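Local structure of alanine racemase 1 (Caldanaerobacter subterraneus subsp. tengcongensis MB4, 4Y2W) at residues V60-V65 against K127-I132; E73-G78 against H100-T105; G164-F169 against M222-I227. The protein is a two-domain enzyme of the alanine racemase family, built from a TIM-barrel domain and a C-terminal domain rich in beta strands. The protein carries 1 engineered substitution. All blocks are in the same frame, centred on the assembly; numbering follows the deposited sequence.

In the fold
All three contacts lie in the N-terminal TIM barrel, whose eight parallel strands run in sequence order. Contact 1 spans the interior between strands 62-65 and 126-131. Contact 2, nested along the chain within the loop that contact 1 closes, ties helix 68-76 to the segment leading into strand 103-106; their centres are about 12 Å apart. Contact 3 follows later, joining 164-169 to 222-227, on strands 160-166 and 222-224, about 8 Å from contact 1 and about 18 Å from contact 2, centre to centre. Neighbouring strands 103-106, 126-131 and 160-166 link all three, with helix 68-76 packed outside, and a hydrogen bond between Thr-105 OG1 and Tyr-166 OH joins contacts 2 and 3.

Contact 1: V60-V65 against K127-I132; sequences VDYFGV and KVHIKI
Tyr-62 and His-129 meet inside the TIM barrel, reaching from opposite directions across its interior. Tyr-62 opens strand 62-65 and His-129 lies midway along strand 126-131; strands 83-85 and 103-106 stand between them in the barrel wall, so this is contact through the core and not between paired strands. The two rings approach obliquely, with centroids 5.6 Å apart and planes inclined at 58°. What touches is the polar end of each: Tyr-62 OH comes to 3.8 Å from His-129 NE2. With CG set opposite its own carbonyl carbon (chi1 -78°), the imidazole of His-129 extends inward, toward the tyrosine.

Both polar ends are satisfied by third parties. Glu-163 OE1, on strand 160-166, is hydrogen-bonded to Tyr-62 OH as well as to His-129 NE2, and the tyrosine hydroxyl has a further bond to Thr-103 OG1 on strand 103-106. One carboxylate oxygen thus bridges the two side chains and would probably polarise both. The imidazole also meets the ring of His-205, which extends the polar cluster toward strand 203-208.

Lys-127, two residues before the histidine on the same strand, adds a thin fringe to the contact. Its NZ goes to a salt bridge with Asp-101, while the aliphatic chain passes the tyrosine at some distance, Lys-127 CD lying 4.6 Å from Tyr-62 OH.

Contact 2: E73-G78 against H100-T105; sequences ELREKG and HDLTQT
The side chain of Arg-75 starts with CG opposite the carbonyl carbon (chi1 -76°) and then bends sharply at chi2 (-80°), which swings the guanidinium against the backbone of His-100 and Asp-101. Arg-75 NE bonds His-100 O at 2.7 Å, with an N-H...O angle of 159° and the oxygen practically in the guanidinium plane. Beside it, Arg-75 NH2 reaches Asp-101 O at 3.0 Å, this donor standing tilted from the carbonyl plane. Two successive carbonyls are therefore held along one edge of the group, and its rotation is fixed.

In the helical layer outside the TIM barrel, this arginine sits in the last turn of helix 68-76 and ties it to the connection between helix 94-99 and strand 103-106. Just beyond, Gly-78 at positive phi is the C-prime residue of a Schellman motif, with Ile-79 N bonded to Leu-74 O and Gly-78 N to Arg-75 O. Arg-75 NH1 turns back to the carbonyls of Ile-79 and Thr-81.

Leu-102 slides past the arginine in the opposite sense, placing CD2 over one guanidinium face and 3.8 Å from Arg-75 CG. At the margin, His-100 CB lies 4.0 Å from the same Arg-75 CG. The opposite charges of Asp-101 OD2 and Arg-75 NH2 stay 4.7 Å apart, near but not touching.

Contact 3: G164-F169 against M222-I227; sequences GIYSHF and MVRPGI. With PO4 (phosphate ion), chain C.
Ser-167 O sits at the edge of the Arg-224 guanidinium, close to its plane, while the rings of Tyr-166 and His-168 approach it obliquely. The guanidinium is nearly parallel to the imidazole, 10° apart, but inclined at 68° to the tyrosine ring, whose hydroxyl is hydrogen-bonded to Thr-105 OG1. Both terminal nitrogens grip the one carbonyl end-on: Arg-224 NH2 is 2.9 Å from Ser-167 O, in the carbonyl plane on a lone pair, and Arg-224 NH1 is 3.0 Å from that oxygen, nearly along the C=O axis. Arg-224 NH1 also comes within 3.4 Å of Tyr-166 CD2, and Arg-224 NH2 lies 3.0 Å from His-168 ND1. A bend at chi3 (-53°) turns the guanidinium toward the Ser-167 carbonyl.

The site lies at the C-terminal mouth of the TIM barrel, where His-168 touches the bound alanine. Beyond the arginine, Gly-226 N and Ile-227 N make weak hydrogen bonds to the phosphate ion, a position consistent with the cofactor-phosphate site of pyridoxal-phosphate enzymes of this family. Two N-H groups of one guanidinium thus satisfy the carbonyl of buried Ser-167, which ties Arg-224 to the backbone just before His-168.

Contact 1: V60-V65 against K127-I132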
ATOM      1  N   VAL A  60     -19.034  -6.618  20.110  1.00 52.28           N
ATOM      2  CA  VAL A  60     -19.289  -5.373  19.384  1.00 51.51           C
ATOM      3  C   VAL A  60     -20.666  -5.411  18.712  1.00 50.65           C
ATOM      4  O   VAL A  60     -21.131  -6.474  18.301  1.00 51.51           O
ATOM      5  CB  VAL A  60     -18.177  -5.101  18.344  1.00 52.78           C
ATOM      6  CG1 VAL A  60     -18.272  -6.061  17.159  1.00 53.08           C
ATOM      7  CG2 VAL A  60     -18.215  -3.653  17.880  1.00 53.04           C
ATOM      8  N   ASP A  61     -21.310  -4.251  18.608  1.00 49.53           N
ATOM      9  CA  ASP A  61     -22.693  -4.166  18.112  1.00 48.73           C
ATOM     10  C   ASP A  61     -22.798  -4.085  16.589  1.00 46.69           C
ATOM     11  O   ASP A  61     -23.760  -4.584  16.005  1.00 45.84           O
ATOM     12  CB  ASP A  61     -23.409  -2.964  18.741  1.00 49.24           C
ATOM     13  CG  ASP A  61     -23.489  -3.059  20.251  1.00 49.42           C
ATOM     14  OD1 ASP A  61     -23.959  -4.099  20.752  1.00 49.63           O
ATOM     15  OD2 ASP A  61     -23.082  -2.099  20.936  1.00 49.43           O
ATOM     16  N   TYR A  62     -21.820  -3.444  15.955  1.00 45.58           N
ATOM     17  CA  TYR A  62     -21.814  -3.269  14.502  1.00 44.98           C
ATOM     18  C   TYR A  62     -20.374  -3.173  14.003  1.00 44.27           C
ATOM     19  O   TYR A  62     -19.450  -2.938  14.785  1.00 44.87           O
ATOM     20  CB  TYR A  62     -22.564  -1.984  14.135  1.00 45.20           C
ATOM     21  CG  TYR A  62     -23.695  -2.155  13.140  1.00 45.38           C
ATOM     22  CD1 TYR A  62     -23.441  -2.407  11.794  1.00 45.95           C
ATOM     23  CD2 TYR A  62     -25.025  -2.039  13.544  1.00 45.27           C
ATOM     24  CE1 TYR A  62     -24.479  -2.552  10.885  1.00 46.09           C
ATOM     25  CE2 TYR A  62     -26.066  -2.185  12.641  1.00 44.72           C
ATOM     26  CZ  TYR A  62     -25.789  -2.441  11.315  1.00 44.97           C
ATOM     27  OH  TYR A  62     -26.816  -2.581  10.415  1.00 45.15           O
ATOM     28  N   PHE A  63     -20.188  -3.363  12.700  1.00 43.15           N
ATOM     29  CA  PHE A  63     -18.923  -3.045  12.041  1.00 41.85           C
ATOM     30  C   PHE A  63     -19.144  -2.013  10.946  1.00 41.39           C
ATOM     31  O   PHE A  63     -20.164  -2.031  10.260  1.00 41.74           O
ATOM     32  CB  PHE A  63     -18.283  -4.296  11.435  1.00 41.38           C
ATOM     33  CG  PHE A  63     -17.557  -5.150  12.429  1.00 40.49           C
ATOM     34  CD1 PHE A  63     -16.464  -4.653  13.119  1.00 40.35           C
ATOM     35  CD2 PHE A  63     -17.954  -6.458  12.663  1.00 40.81           C
ATOM     36  CE1 PHE A  63     -15.786  -5.439  14.034  1.00 40.75           C
ATOM     37  CE2 PHE A  63     -17.279  -7.253  13.575  1.00 41.08           C
ATOM     38  CZ  PHE A  63     -16.194  -6.742  14.262  1.00 41.19           C
ATOM     39  N   GLY A  64     -18.175  -1.119  10.792  1.00 41.90           N
ATOM     40  CA  GLY A  64     -18.177  -0.141   9.712  1.00 42.01           C
ATOM     41  C   GLY A  64     -17.049  -0.427   8.740  1.00 41.87           C
ATOM     42  O   GLY A  64     -15.903  -0.631   9.153  1.00 41.15           O
ATOM     43  N   VAL A  65     -17.380  -0.452   7.450  1.00 41.21           N
ATOM     44  CA  VAL A  65     -16.384  -0.604   6.395  1.00 41.47           C
ATOM     45  C   VAL A  65     -16.654   0.343   5.233  1.00 41.85           C
ATOM     46  O   VAL A  65     -17.764   0.856   5.073  1.00 41.08           O
ATOM     47  CB  VAL A  65     -16.316  -2.048   5.863  1.00 41.55           C
ATOM     48  CG1 VAL A  65     -15.754  -2.972   6.930  1.00 41.68           C
ATOM     49  CG2 VAL A  65     -17.681  -2.522   5.384  1.00 41.99           C
ATOM     50  N   LYS A 127     -31.475  -4.127   5.023  1.00 52.31           N
ATOM     51  CA  LYS A 127     -31.252  -3.087   6.024  1.00 51.85           C
ATOM     52  C   LYS A 127     -30.529  -1.901   5.387  1.00 50.83           C
ATOM     53  O   LYS A 127     -29.617  -2.096   4.592  1.00 51.35           O
ATOM     54  CB  LYS A 127     -30.436  -3.644   7.194  1.00 51.99           C
ATOM     55  CG  LYS A 127     -31.205  -4.637   8.053  1.00 52.85           C
ATOM     56  CD  LYS A 127     -30.339  -5.278   9.131  1.00 54.08           C
ATOM     57  CE  LYS A 127     -29.647  -6.538   8.629  1.00 55.66           C
ATOM     58  NZ  LYS A 127     -28.942  -7.283   9.712  1.00 56.27           N
ATOM     59  N   VAL A 128     -30.956  -0.681   5.709  1.00 50.28           N
ATOM     60  CA  VAL A 128     -30.311   0.527   5.181  1.00 49.04           C
ATOM     61  C   VAL A 128     -30.201   1.628   6.225  1.00 49.10           C
ATOM     62  O   VAL A 128     -31.065   1.768   7.092  1.00 49.40           O
ATOM     63  CB  VAL A 128     -31.044   1.109   3.949  1.00 48.71           C
ATOM     64  CG1 VAL A 128     -30.934   0.169   2.759  1.00 48.61           C
ATOM     65  CG2 VAL A 128     -32.501   1.413   4.265  1.00 49.14           C
ATOM     66  N   HIS A 129     -29.123   2.402   6.122  1.00 48.85           N
ATOM     67  CA  HIS A 129     -28.888   3.575   6.957  1.00 47.94           C
ATOM     68  C   HIS A 129     -28.851   4.800   6.056  1.00 47.86           C
ATOM     69  O   HIS A 129     -28.167   4.793   5.034  1.00 49.50           O
ATOM     70  CB  HIS A 129     -27.557   3.439   7.697  1.00 46.83           C
ATOM     71  CG  HIS A 129     -27.611   2.524   8.880  1.00 46.26           C
ATOM     72  ND1 HIS A 129     -26.736   2.632   9.937  1.00 45.65           N
ATOM     73  CD2 HIS A 129     -28.442   1.499   9.185  1.00 46.13           C
ATOM     74  CE1 HIS A 129     -27.015   1.707  10.837  1.00 45.53           C
ATOM     75  NE2 HIS A 129     -28.049   1.007  10.407  1.00 45.57           N
ATOM     76  N   ILE A 130     -29.530   5.852   6.444  1.00 47.12           N
ATOM     77  CA  ILE A 130     -29.597   7.035   5.623  1.00 47.03           C
ATOM     78  C   ILE A 130     -28.507   8.037   5.976  1.00 46.42           C
ATOM     79  O   ILE A 130     -28.340   8.374   7.116  1.00 46.71           O
ATOM     80  CB  ILE A 130     -30.999   7.655   5.724  1.00 46.67           C
ATOM     81  CG1 ILE A 130     -32.054   6.650   5.310  1.00 46.40           C
ATOM     82  CG2 ILE A 130     -31.126   8.862   4.846  1.00 46.81           C
ATOM     83  CD1 ILE A 130     -31.826   6.013   3.966  1.00 46.48           C
ATOM     84  N   LYS A 131     -27.755   8.508   4.993  1.00 46.89           N
ATOM     85  CA  LYS A 131     -26.692   9.463   5.270  1.00 46.94           C
ATOM     86  C   LYS A 131     -27.136  10.862   5.020  1.00 46.75           C
ATOM     87  O   LYS A 131     -27.705  11.170   4.005  1.00 45.31           O
ATOM     88  CB  LYS A 131     -25.391   9.169   4.506  1.00 20.00           C
ATOM     89  CG  LYS A 131     -24.378  10.310   4.440  1.00 20.00           C
ATOM     90  CD  LYS A 131     -23.233  10.262   5.445  1.00 20.00           C
ATOM     91  CE  LYS A 131     -22.212  11.386   5.234  1.00 20.00           C
ATOM     92  NZ  LYS A 131     -20.780  11.066   4.934  1.00 20.00           N
ATOM     93  N   ILE A 132     -26.840  11.713   5.982  1.00 46.68           N
ATOM     94  CA  ILE A 132     -27.175  13.105   5.899  1.00 47.65           C
ATOM     95  C   ILE A 132     -25.931  13.967   5.843  1.00 47.91           C
ATOM     96  O   ILE A 132     -25.022  13.804   6.614  1.00 47.66           O
ATOM     97  CB  ILE A 132     -28.039  13.513   7.098  1.00 48.16           C
ATOM     98  CG1 ILE A 132     -29.161  12.519   7.285  1.00 48.70           C
ATOM     99  CG2 ILE A 132     -28.626  14.883   6.891  1.00 48.38           C
ATOM    100  CD1 ILE A 132     -30.165  12.523   6.164  1.00 48.90           C
TER

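Contact 2: E73-G78 against H100-T105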
ATOM      1  N   GLU A  73     -15.711  -9.601   2.398  1.00 45.57           N
ATOM      2  CA  GLU A  73     -14.553 -10.322   2.937  1.00 46.77           C
ATOM      3  C   GLU A  73     -14.836 -10.822   4.351  1.00 48.31           C
ATOM      4  O   GLU A  73     -14.485 -11.950   4.701  1.00 50.41           O
ATOM      5  CB  GLU A  73     -13.308  -9.429   2.947  1.00 46.60           C
ATOM      6  CG  GLU A  73     -12.054 -10.088   3.520  1.00 45.09           C
ATOM      7  CD  GLU A  73     -10.902  -9.117   3.711  1.00 44.48           C
ATOM      8  OE1 GLU A  73     -11.135  -7.891   3.743  1.00 44.34           O
ATOM      9  OE2 GLU A  73      -9.753  -9.582   3.842  1.00 43.64           O
ATOM     10  N   LEU A  74     -15.471  -9.975   5.156  1.00 49.19           N
ATOM     11  CA  LEU A  74     -15.811 -10.328   6.531  1.00 50.68           C
ATOM     12  C   LEU A  74     -16.840 -11.463   6.605  1.00 51.57           C
ATOM     13  O   LEU A  74     -16.702 -12.370   7.428  1.00 53.27           O
ATOM     14  CB  LEU A  74     -16.319  -9.097   7.285  1.00 51.13           C
ATOM     15  CG  LEU A  74     -15.283  -7.990   7.501  1.00 50.97           C
ATOM     16  CD1 LEU A  74     -15.950  -6.715   7.997  1.00 51.14           C
ATOM     17  CD2 LEU A  74     -14.198  -8.450   8.465  1.00 51.27           C
ATOM     18  N   ARG A  75     -17.859 -11.410   5.746  1.00 51.60           N
ATOM     19  CA  ARG A  75     -18.873 -12.475   5.676  1.00 51.71           C
ATOM     20  C   ARG A  75     -18.282 -13.812   5.210  1.00 52.47           C
ATOM     21  O   ARG A  75     -18.653 -14.872   5.723  1.00 50.76           O
ATOM     22  CB  ARG A  75     -20.033 -12.064   4.762  1.00 50.72           C
ATOM     23  CG  ARG A  75     -20.994 -11.060   5.383  1.00 49.82           C
ATOM     24  CD  ARG A  75     -21.980 -11.728   6.334  1.00 49.09           C
ATOM     25  NE  ARG A  75     -23.000 -10.788   6.814  1.00 48.13           N
ATOM     26  CZ  ARG A  75     -22.994 -10.166   7.995  1.00 47.68           C
ATOM     27  NH1 ARG A  75     -22.021 -10.359   8.881  1.00 47.11           N
ATOM     28  NH2 ARG A  75     -23.983  -9.332   8.299  1.00 47.85           N
ATOM     29  N   GLU A  76     -17.358 -13.755   4.254  1.00 54.74           N
ATOM     30  CA  GLU A  76     -16.674 -14.955   3.760  1.00 58.08           C
ATOM     31  C   GLU A  76     -15.957 -15.699   4.899  1.00 58.86           C
ATOM     32  O   GLU A  76     -15.857 -16.927   4.876  1.00 57.45           O
ATOM     33  CB  GLU A  76     -15.678 -14.592   2.646  1.00 60.72           C
ATOM     34  CG  GLU A  76     -15.509 -15.652   1.559  1.00 63.00           C
ATOM     35  CD  GLU A  76     -14.710 -16.869   2.007  1.00 65.18           C
ATOM     36  OE1 GLU A  76     -15.229 -18.000   1.873  1.00 67.18           O
ATOM     37  OE2 GLU A  76     -13.568 -16.698   2.492  1.00 65.78           O
ATOM     38  N   LYS A  77     -15.477 -14.954   5.896  1.00 60.00           N
ATOM     39  CA  LYS A  77     -14.782 -15.545   7.045  1.00 61.30           C
ATOM     40  C   LYS A  77     -15.685 -15.809   8.262  1.00 59.86           C
ATOM     41  O   LYS A  77     -15.190 -15.981   9.377  1.00 58.41           O
ATOM     42  CB  LYS A  77     -13.582 -14.670   7.435  1.00 63.10           C
ATOM     43  CG  LYS A  77     -12.475 -14.655   6.388  1.00 65.20           C
ATOM     44  CD  LYS A  77     -11.713 -15.978   6.345  1.00 66.63           C
ATOM     45  CE  LYS A  77     -10.872 -16.113   5.085  1.00 67.46           C
ATOM     46  NZ  LYS A  77      -9.778 -15.105   5.025  1.00 67.88           N
ATOM     47  N   GLY A  78     -16.998 -15.861   8.046  1.00 59.80           N
ATOM     48  CA  GLY A  78     -17.944 -16.286   9.083  1.00 59.72           C
ATOM     49  C   GLY A  78     -18.297 -15.246  10.133  1.00 58.46           C
ATOM     50  O   GLY A  78     -18.708 -15.598  11.242  1.00 57.29           O
ATOM     51  N   HIS A 100     -25.940 -11.745   1.549  1.00 54.81           N
ATOM     52  CA  HIS A 100     -25.162 -11.909   2.775  1.00 54.54           C
ATOM     53  C   HIS A 100     -25.562 -10.914   3.870  1.00 52.51           C
ATOM     54  O   HIS A 100     -24.852 -10.755   4.866  1.00 50.92           O
ATOM     55  CB  HIS A 100     -23.665 -11.826   2.454  1.00 54.91           C
ATOM     56  CG  HIS A 100     -23.174 -12.961   1.607  1.00 55.21           C
ATOM     57  ND1 HIS A 100     -22.889 -12.823   0.266  1.00 55.42           N
ATOM     58  CD2 HIS A 100     -22.939 -14.261   1.909  1.00 55.42           C
ATOM     59  CE1 HIS A 100     -22.486 -13.983  -0.220  1.00 55.47           C
ATOM     60  NE2 HIS A 100     -22.508 -14.873   0.757  1.00 55.91           N
ATOM     61  N   ASP A 101     -26.706 -10.257   3.679  1.00 52.26           N
ATOM     62  CA  ASP A 101     -27.336  -9.448   4.715  1.00 52.39           C
ATOM     63  C   ASP A 101     -26.402  -8.342   5.212  1.00 50.72           C
ATOM     64  O   ASP A 101     -25.982  -8.329   6.372  1.00 50.26           O
ATOM     65  CB  ASP A 101     -27.810 -10.349   5.867  1.00 54.41           C
ATOM     66  CG  ASP A 101     -28.719  -9.626   6.840  1.00 57.11           C
ATOM     67  OD1 ASP A 101     -29.469  -8.731   6.399  1.00 58.77           O
ATOM     68  OD2 ASP A 101     -28.684  -9.957   8.047  1.00 59.19           O
ATOM     69  N   LEU A 102     -26.077  -7.421   4.311  1.00 48.42           N
ATOM     70  CA  LEU A 102     -25.194  -6.305   4.622  1.00 47.19           C
ATOM     71  C   LEU A 102     -25.973  -4.997   4.595  1.00 46.36           C
ATOM     72  O   LEU A 102     -26.764  -4.751   3.684  1.00 46.47           O
ATOM     73  CB  LEU A 102     -24.035  -6.249   3.620  1.00 46.63           C
ATOM     74  CG  LEU A 102     -23.083  -7.450   3.633  1.00 45.68           C
ATOM     75  CD1 LEU A 102     -22.148  -7.404   2.437  1.00 45.56           C
ATOM     76  CD2 LEU A 102     -22.290  -7.507   4.928  1.00 45.31           C
ATOM     77  N   THR A 103     -25.746  -4.162   5.603  1.00 44.94           N
ATOM     78  CA  THR A 103     -26.398  -2.866   5.686  1.00 44.10           C
ATOM     79  C   THR A 103     -25.761  -1.921   4.666  1.00 44.42           C
ATOM     80  O   THR A 103     -24.535  -1.869   4.537  1.00 44.05           O
ATOM     81  CB  THR A 103     -26.283  -2.276   7.105  1.00 43.92           C
ATOM     82  OG1 THR A 103     -26.579  -3.291   8.072  1.00 43.27           O
ATOM     83  CG2 THR A 103     -27.236  -1.107   7.290  1.00 43.77           C
ATOM     84  N   GLN A 104     -26.604  -1.183   3.947  1.00 44.25           N
ATOM     85  CA  GLN A 104     -26.160  -0.302   2.871  1.00 45.50           C
ATOM     86  C   GLN A 104     -26.520   1.156   3.145  1.00 47.13           C
ATOM     87  O   GLN A 104     -27.581   1.460   3.689  1.00 48.08           O
ATOM     88  CB  GLN A 104     -26.789  -0.740   1.543  1.00 45.41           C
ATOM     89  CG  GLN A 104     -26.370   0.081   0.325  1.00 44.72           C
ATOM     90  CD  GLN A 104     -24.878   0.007   0.049  1.00 44.39           C
ATOM     91  OE1 GLN A 104     -24.280  -1.071   0.092  1.00 43.82           O
ATOM     92  NE2 GLN A 104     -24.270   1.153  -0.240  1.00 43.77           N
ATOM     93  N   THR A 105     -25.624   2.053   2.749  1.00 47.90           N
ATOM     94  CA  THR A 105     -25.858   3.483   2.850  1.00 47.91           C
ATOM     95  C   THR A 105     -26.706   3.955   1.673  1.00 48.22           C
ATOM     96  O   THR A 105     -26.465   3.560   0.531  1.00 48.43           O
ATOM     97  CB  THR A 105     -24.523   4.248   2.880  1.00 47.63           C
ATOM     98  OG1 THR A 105     -23.798   3.875   4.057  1.00 47.31           O
ATOM     99  CG2 THR A 105     -24.756   5.748   2.888  1.00 48.15           C
TER

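Contact 3: G164-F169 against M222-I227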
ATOM      1  N   GLY A 164     -31.260   2.728  10.292  1.00 52.07           N
ATOM      2  CA  GLY A 164     -30.379   3.795  10.760  1.00 51.53           C
ATOM      3  C   GLY A 164     -30.414   5.077   9.956  1.00 51.85           C
ATOM      4  O   GLY A 164     -30.940   5.128   8.842  1.00 51.66           O
ATOM      5  N   ILE A 165     -29.858   6.124  10.551  1.00 51.92           N
ATOM      6  CA  ILE A 165     -29.685   7.411   9.887  1.00 51.62           C
ATOM      7  C   ILE A 165     -28.471   8.084  10.516  1.00 51.21           C
ATOM      8  O   ILE A 165     -28.342   8.108  11.740  1.00 51.72           O
ATOM      9  CB  ILE A 165     -30.947   8.302  10.001  1.00 51.26           C
ATOM     10  CG1 ILE A 165     -30.715   9.653   9.317  1.00 51.55           C
ATOM     11  CG2 ILE A 165     -31.349   8.509  11.455  1.00 51.58           C
ATOM     12  CD1 ILE A 165     -31.987  10.411   9.001  1.00 51.18           C
ATOM     13  N   TYR A 166     -27.569   8.605   9.688  1.00 50.68           N
ATOM     14  CA  TYR A 166     -26.324   9.156  10.212  1.00 49.52           C
ATOM     15  C   TYR A 166     -25.731  10.286   9.396  1.00 48.26           C
ATOM     16  O   TYR A 166     -26.143  10.545   8.263  1.00 47.26           O
ATOM     17  CB  TYR A 166     -25.289   8.043  10.396  1.00 50.03           C
ATOM     18  CG  TYR A 166     -24.710   7.461   9.123  1.00 50.33           C
ATOM     19  CD1 TYR A 166     -25.454   6.605   8.322  1.00 50.54           C
ATOM     20  CD2 TYR A 166     -23.403   7.753   8.734  1.00 50.81           C
ATOM     21  CE1 TYR A 166     -24.918   6.063   7.163  1.00 51.09           C
ATOM     22  CE2 TYR A 166     -22.860   7.219   7.579  1.00 50.47           C
ATOM     23  CZ  TYR A 166     -23.620   6.373   6.796  1.00 50.90           C
ATOM     24  OH  TYR A 166     -23.078   5.844   5.648  1.00 49.99           O
ATOM     25  N   SER A 167     -24.769  10.960  10.019  1.00 47.97           N
ATOM     26  CA  SER A 167     -24.015  12.046   9.407  1.00 48.03           C
ATOM     27  C   SER A 167     -22.563  11.958   9.890  1.00 48.53           C
ATOM     28  O   SER A 167     -22.193  11.002  10.577  1.00 46.49           O
ATOM     29  CB  SER A 167     -24.636  13.397   9.774  1.00 47.86           C
ATOM     30  OG  SER A 167     -24.101  14.442   8.981  1.00 47.58           O
ATOM     31  N   HIS A 168     -21.753  12.953   9.532  1.00 50.63           N
ATOM     32  CA  HIS A 168     -20.317  12.942   9.822  1.00 51.46           C
ATOM     33  C   HIS A 168     -19.818  14.363  10.090  1.00 49.97           C
ATOM     34  O   HIS A 168     -20.128  15.283   9.328  1.00 49.66           O
ATOM     35  CB  HIS A 168     -19.566  12.334   8.631  1.00 53.13           C
ATOM     36  CG  HIS A 168     -18.212  11.790   8.972  1.00 55.29           C
ATOM     37  ND1 HIS A 168     -18.002  10.466   9.292  1.00 56.68           N
ATOM     38  CD2 HIS A 168     -16.997  12.386   9.025  1.00 56.34           C
ATOM     39  CE1 HIS A 168     -16.719  10.271   9.540  1.00 56.99           C
ATOM     40  NE2 HIS A 168     -16.087  11.421   9.384  1.00 56.95           N
ATOM     41  N   PHE A 169     -19.052  14.536  11.169  1.00 48.70           N
ATOM     42  CA  PHE A 169     -18.519  15.852  11.537  1.00 48.55           C
ATOM     43  C   PHE A 169     -17.364  16.251  10.622  1.00 48.77           C
ATOM     44  O   PHE A 169     -16.479  15.440  10.350  1.00 48.36           O
ATOM     45  CB  PHE A 169     -18.039  15.872  12.996  1.00 47.99           C
ATOM     46  CG  PHE A 169     -19.151  15.830  14.009  1.00 48.22           C
ATOM     47  CD1 PHE A 169     -20.125  16.822  14.036  1.00 48.30           C
ATOM     48  CD2 PHE A 169     -19.212  14.814  14.953  1.00 47.89           C
ATOM     49  CE1 PHE A 169     -21.145  16.789  14.971  1.00 47.62           C
ATOM     50  CE2 PHE A 169     -20.230  14.778  15.893  1.00 47.70           C
ATOM     51  CZ  PHE A 169     -21.196  15.767  15.902  1.00 47.73           C
ATOM     52  N   MET A 222     -25.736   5.308  18.632  1.00 50.41           N
ATOM     53  CA  MET A 222     -24.544   4.543  18.269  1.00 50.08           C
ATOM     54  C   MET A 222     -23.347   5.459  18.020  1.00 49.53           C
ATOM     55  O   MET A 222     -23.498   6.633  17.686  1.00 50.05           O
ATOM     56  CB  MET A 222     -24.826   3.673  17.039  1.00 50.61           C
ATOM     57  CG  MET A 222     -23.776   2.609  16.760  1.00 50.89           C
ATOM     58  SD  MET A 222     -24.339   1.349  15.601  1.00 51.67           S
ATOM     59  CE  MET A 222     -24.714   2.348  14.162  1.00 51.70           C
ATOM     60  N   VAL A 223     -22.157   4.895  18.188  1.00 49.39           N
ATOM     61  CA  VAL A 223     -20.904   5.634  18.101  1.00 48.72           C
ATOM     62  C   VAL A 223     -19.921   4.883  17.179  1.00 48.70           C
ATOM     63  O   VAL A 223     -19.957   3.653  17.104  1.00 49.58           O
ATOM     64  CB  VAL A 223     -20.379   5.886  19.538  1.00 48.75           C
ATOM     65  CG1 VAL A 223     -18.926   5.488  19.722  1.00 49.60           C
ATOM     66  CG2 VAL A 223     -20.615   7.336  19.939  1.00 49.13           C
ATOM     67  N   ARG A 224     -19.064   5.624  16.470  1.00 48.85           N
ATOM     68  CA  ARG A 224     -18.227   5.059  15.391  1.00 47.85           C
ATOM     69  C   ARG A 224     -16.707   5.211  15.610  1.00 48.27           C
ATOM     70  O   ARG A 224     -16.044   5.978  14.899  1.00 47.79           O
ATOM     71  CB  ARG A 224     -18.602   5.706  14.050  1.00 46.75           C
ATOM     72  CG  ARG A 224     -20.041   5.490  13.595  1.00 46.44           C
ATOM     73  CD  ARG A 224     -20.212   5.891  12.134  1.00 45.79           C
ATOM     74  NE  ARG A 224     -19.724   7.249  11.879  1.00 45.61           N
ATOM     75  CZ  ARG A 224     -20.479   8.334  11.698  1.00 46.12           C
ATOM     76  NH1 ARG A 224     -21.808   8.280  11.717  1.00 46.00           N
ATOM     77  NH2 ARG A 224     -19.890   9.503  11.484  1.00 46.68           N
ATOM     78  N   PRO A 225     -16.142   4.469  16.577  1.00 48.11           N
ATOM     79  CA  PRO A 225     -14.693   4.523  16.774  1.00 48.07           C
ATOM     80  C   PRO A 225     -13.937   3.766  15.687  1.00 48.32           C
ATOM     81  O   PRO A 225     -14.324   2.652  15.328  1.00 48.74           O
ATOM     82  CB  PRO A 225     -14.500   3.837  18.128  1.00 48.00           C
ATOM     83  CG  PRO A 225     -15.646   2.895  18.234  1.00 48.01           C
ATOM     84  CD  PRO A 225     -16.797   3.586  17.559  1.00 47.88           C
ATOM     85  N   GLY A 226     -12.869   4.373  15.178  1.00 48.20           N
ATOM     86  CA  GLY A 226     -12.025   3.752  14.158  1.00 46.90           C
ATOM     87  C   GLY A 226     -10.574   3.734  14.585  1.00 46.65           C
ATOM     88  O   GLY A 226     -10.152   2.840  15.318  1.00 46.16           O
ATOM     89  N   ILE A 227      -9.813   4.732  14.136  1.00 46.48           N
ATOM     90  CA  ILE A 227      -8.382   4.824  14.449  1.00 46.43           C
ATOM     91  C   ILE A 227      -8.096   4.684  15.944  1.00 47.00           C
ATOM     92  O   ILE A 227      -7.097   4.082  16.337  1.00 47.45           O
ATOM     93  CB  ILE A 227      -7.767   6.147  13.930  1.00 46.39           C
ATOM     94  CG1 ILE A 227      -6.240   6.148  14.092  1.00 46.69           C
ATOM     95  CG2 ILE A 227      -8.362   7.351  14.648  1.00 46.34           C
ATOM     96  CD1 ILE A 227      -5.542   4.971  13.445  1.00 46.53           C
TER
HETATM   97  P   PO4 C 401     -12.347   7.758  12.961  1.00 90.71           P
HETATM   98  O1  PO4 C 401     -12.060   7.500  14.423  1.00 84.55           O
HETATM   99  O2  PO4 C 401     -12.397   9.247  12.693  1.00 88.57           O
HETATM  100  O3  PO4 C 401     -13.679   7.141  12.598  1.00 89.90           O
HETATM  101  O4  PO4 C 401     -11.251   7.143  12.119  1.00 90.78           O